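Local coordinates for (S)-ureidoglycine--glyoxylate transaminase (Bacillus subtilis, PDB 3ISL), which catalyses the pyridoxal-phosphate-dependent transfer of an amino group from (S)-ureidoglycine to glyoxylate, giving oxalurate and glycine in purine catabolism, at residues A[324-329]-A[361-366]. Numbering follows the deposited sequence.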
ATOM      1  N   VAL A 324       5.135   5.289 -24.400  1.00 25.32           N
ATOM      2  CA  VAL A 324       4.720   3.945 -24.762  1.00 24.15           C
ATOM      3  C   VAL A 324       4.731   3.955 -26.254  1.00 25.26           C
ATOM      4  O   VAL A 324       4.371   4.951 -26.865  1.00 24.81           O
ATOM      5  CB  VAL A 324       3.275   3.647 -24.219  1.00 25.81           C
ATOM      6  CG1 VAL A 324       2.729   2.351 -24.751  1.00 26.50           C
ATOM      7  CG2 VAL A 324       3.288   3.581 -22.664  1.00 22.46           C
ATOM      8  N   THR A 325       5.097   2.818 -26.832  1.00 24.39           N
ATOM      9  CA  THR A 325       5.176   2.665 -28.262  1.00 24.06           C
ATOM     10  C   THR A 325       4.516   1.346 -28.598  1.00 23.08           C
ATOM     11  O   THR A 325       4.921   0.306 -28.066  1.00 22.74           O
ATOM     12  CB  THR A 325       6.667   2.661 -28.663  1.00 23.82           C
ATOM     13  OG1 THR A 325       7.114   3.982 -28.454  1.00 23.49           O
ATOM     14  CG2 THR A 325       6.862   2.292 -30.212  1.00 23.81           C
ATOM     15  N   CYS A 326       3.454   1.405 -29.387  1.00 23.16           N
ATOM     16  CA  CYS A 326       2.607   0.244 -29.673  1.00 24.65           C
ATOM     17  C   CYS A 326       3.030  -0.285 -31.031  1.00 24.50           C
ATOM     18  O   CYS A 326       2.837   0.391 -32.054  1.00 24.29           O
ATOM     19  CB  CYS A 326       1.103   0.642 -29.715  1.00 25.65           C
ATOM     20  SG  CYS A 326       0.514   1.371 -28.198  1.00 26.43           S
ATOM     21  N   VAL A 327       3.603  -1.488 -31.036  1.00 24.62           N
ATOM     22  CA  VAL A 327       4.162  -2.058 -32.245  1.00 23.63           C
ATOM     23  C   VAL A 327       3.195  -3.108 -32.738  1.00 24.99           C
ATOM     24  O   VAL A 327       2.791  -3.979 -31.968  1.00 24.56           O
ATOM     25  CB  VAL A 327       5.541  -2.690 -31.988  1.00 23.84           C
ATOM     26  CG1 VAL A 327       6.155  -3.324 -33.301  1.00 23.36           C
ATOM     27  CG2 VAL A 327       6.495  -1.664 -31.344  1.00 24.70           C
ATOM     28  N   GLU A 328       2.851  -3.039 -34.032  1.00 25.07           N
ATOM     29  CA  GLU A 328       1.905  -3.970 -34.641  1.00 26.23           C
ATOM     30  C   GLU A 328       2.577  -5.326 -34.805  1.00 26.34           C
ATOM     31  O   GLU A 328       3.685  -5.416 -35.364  1.00 25.74           O
ATOM     32  CB  GLU A 328       1.330  -3.415 -35.983  1.00 26.79           C
ATOM     33  CG  GLU A 328       0.183  -2.393 -35.758  1.00 28.64           C
ATOM     34  CD  GLU A 328      -0.372  -1.694 -37.017  1.00 34.39           C
ATOM     35  OE1 GLU A 328      -1.357  -0.915 -36.848  1.00 34.99           O
ATOM     36  OE2 GLU A 328       0.149  -1.916 -38.148  1.00 32.59           O
ATOM     37  N   ILE A 329       1.910  -6.362 -34.286  1.00 25.90           N
ATOM     38  CA  ILE A 329       2.307  -7.749 -34.487  1.00 26.09           C
ATOM     39  C   ILE A 329       1.994  -8.153 -35.932  1.00 26.16           C
ATOM     40  O   ILE A 329       0.854  -8.161 -36.370  1.00 26.16           O
ATOM     41  CB  ILE A 329       1.613  -8.712 -33.470  1.00 25.88           C
ATOM     42  CG1 ILE A 329       1.969  -8.293 -32.019  1.00 24.96           C
ATOM     43  CG2 ILE A 329       1.981 -10.200 -33.764  1.00 25.70           C
ATOM     44  CD1 ILE A 329       1.041  -8.877 -30.931  1.00 18.22           C
ATOM     45  N   ILE A 361      -0.998  -5.951 -30.830  1.00 25.18           N
ATOM     46  CA  ILE A 361       0.124  -5.064 -30.544  1.00 25.05           C
ATOM     47  C   ILE A 361       0.979  -5.565 -29.419  1.00 24.31           C
ATOM     48  O   ILE A 361       0.490  -6.214 -28.486  1.00 23.04           O
ATOM     49  CB  ILE A 361      -0.311  -3.579 -30.171  1.00 24.46           C
ATOM     50  CG1 ILE A 361      -1.410  -3.532 -29.095  1.00 24.01           C
ATOM     51  CG2 ILE A 361      -0.668  -2.774 -31.390  1.00 23.14           C
ATOM     52  CD1 ILE A 361      -1.548  -2.127 -28.364  1.00 23.30           C
ATOM     53  N   TRP A 362       2.261  -5.251 -29.492  1.00 24.29           N
ATOM     54  CA  TRP A 362       3.075  -5.248 -28.250  1.00 23.70           C
ATOM     55  C   TRP A 362       3.170  -3.832 -27.829  1.00 24.36           C
ATOM     56  O   TRP A 362       3.112  -2.971 -28.677  1.00 24.78           O
ATOM     57  CB  TRP A 362       4.495  -5.754 -28.445  1.00 21.90           C
ATOM     58  CG  TRP A 362       4.622  -7.146 -28.983  1.00 22.46           C
ATOM     59  CD1 TRP A 362       4.448  -8.351 -28.300  1.00 20.77           C
ATOM     60  CD2 TRP A 362       5.043  -7.490 -30.314  1.00 20.83           C
ATOM     61  NE1 TRP A 362       4.728  -9.428 -29.169  1.00 21.97           N
ATOM     62  CE2 TRP A 362       5.088  -8.923 -30.398  1.00 21.91           C
ATOM     63  CE3 TRP A 362       5.360  -6.729 -31.452  1.00 22.55           C
ATOM     64  CZ2 TRP A 362       5.438  -9.608 -31.609  1.00 21.56           C
ATOM     65  CZ3 TRP A 362       5.713  -7.401 -32.653  1.00 18.49           C
ATOM     66  CH2 TRP A 362       5.724  -8.835 -32.721  1.00 21.41           C
ATOM     67  N   ARG A 363       3.342  -3.588 -26.523  1.00 25.06           N
ATOM     68  CA  ARG A 363       3.559  -2.239 -26.035  1.00 25.60           C
ATOM     69  C   ARG A 363       4.941  -2.133 -25.402  1.00 24.36           C
ATOM     70  O   ARG A 363       5.257  -2.833 -24.450  1.00 23.40           O
ATOM     71  CB  ARG A 363       2.459  -1.824 -25.043  1.00 25.18           C
ATOM     72  CG  ARG A 363       1.077  -1.843 -25.654  1.00 28.05           C
ATOM     73  CD  ARG A 363       0.024  -1.542 -24.620  1.00 29.79           C
ATOM     74  NE  ARG A 363      -0.175  -2.686 -23.762  1.00 31.36           N
ATOM     75  CZ  ARG A 363      -0.374  -2.610 -22.450  1.00 30.33           C
ATOM     76  NH1 ARG A 363      -0.429  -1.449 -21.829  1.00 28.08           N
ATOM     77  NH2 ARG A 363      -0.544  -3.719 -21.765  1.00 29.43           N
ATOM     78  N   ILE A 364       5.772  -1.232 -25.919  1.00 23.85           N
ATOM     79  CA  ILE A 364       7.112  -1.126 -25.367  1.00 23.45           C
ATOM     80  C   ILE A 364       7.109   0.213 -24.606  1.00 24.55           C
ATOM     81  O   ILE A 364       6.870   1.249 -25.216  1.00 24.40           O
ATOM     82  CB  ILE A 364       8.183  -1.162 -26.413  1.00 23.17           C
ATOM     83  CG1 ILE A 364       8.022  -2.428 -27.303  1.00 24.05           C
ATOM     84  CG2 ILE A 364       9.633  -0.988 -25.768  1.00 20.37           C
ATOM     85  CD1 ILE A 364       9.069  -2.600 -28.418  1.00 23.19           C
ATOM     86  N   GLY A 365       7.345   0.139 -23.287  1.00 22.63           N
ATOM     87  CA  GLY A 365       7.410   1.310 -22.388  1.00 23.56           C
ATOM     88  C   GLY A 365       8.830   1.853 -22.423  1.00 23.83           C
ATOM     89  O   GLY A 365       9.797   1.059 -22.587  1.00 25.70           O
ATOM     90  N   THR A 366       8.988   3.177 -22.368  1.00 23.54           N
ATOM     91  CA  THR A 366      10.324   3.815 -22.227  1.00 22.24           C
ATOM     92  C   THR A 366      10.072   4.831 -21.124  1.00 22.35           C
ATOM     93  O   THR A 366       9.911   5.988 -21.405  1.00 24.47           O
ATOM     94  CB  THR A 366      10.799   4.565 -23.541  1.00 22.74           C
ATOM     95  OG1 THR A 366       9.695   5.297 -24.091  1.00 23.93           O
ATOM     96  CG2 THR A 366      11.289   3.596 -24.601  1.00 20.98           C
TER
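Thr325 and Val327 pair with Ile364 and Trp362 through backbone hydrogen bonds, making strands 324-328 and 361-365 an antiparallel pair in the smaller C-terminal part of this fold type I aminotransferase, apart from its seven-stranded sheet. It is a worked example of how alternation sorts side chains: Thr325, Val327, Trp362 and Ile364 to one face, Val324, Cys326, Ile361 and Arg363 to the other. Ile364 N reaches Thr325 O at 2.8 Å in a nearly straight bond (176°), and Thr325 N returns a more bent one to Ile364 O. Val327 and Trp362 exchange the second pair, while CA-H...O contacts, such as Ile361 CA to Val327 O at 3.2 Å, add to the grip on the carbonyls.

Among apolar contacts, Ile329 CG1, anti to its carbonyl carbon (chi1 -59°), sits over the centre of the Trp362 six-membered ring, 3.5 Å from its centroid, in a CH-pi contact. Val327 CG1 meets the ring edge-on, 4.0 Å from Trp362 CE3, and the indole NE1 is tied to Gly335 O. An alanine in place of Trp362 would probably leave Ile329 without its aromatic platform and Gly335 O without the indole N-H.

On the other face, Cys326 SG touches Ile361 CD1 and Arg363 CG, each at 4.1 Å. Arg363 bends at chi3 (-75°) to bond Ser352 O and Thr147 O. Thus Val327 packs on Ile306, and Thr325 and Ile364 on Leu302, of helix 288-308, while opposite them the side chain of Arg363 lies about 7 Å from the bound pyridoxal phosphate.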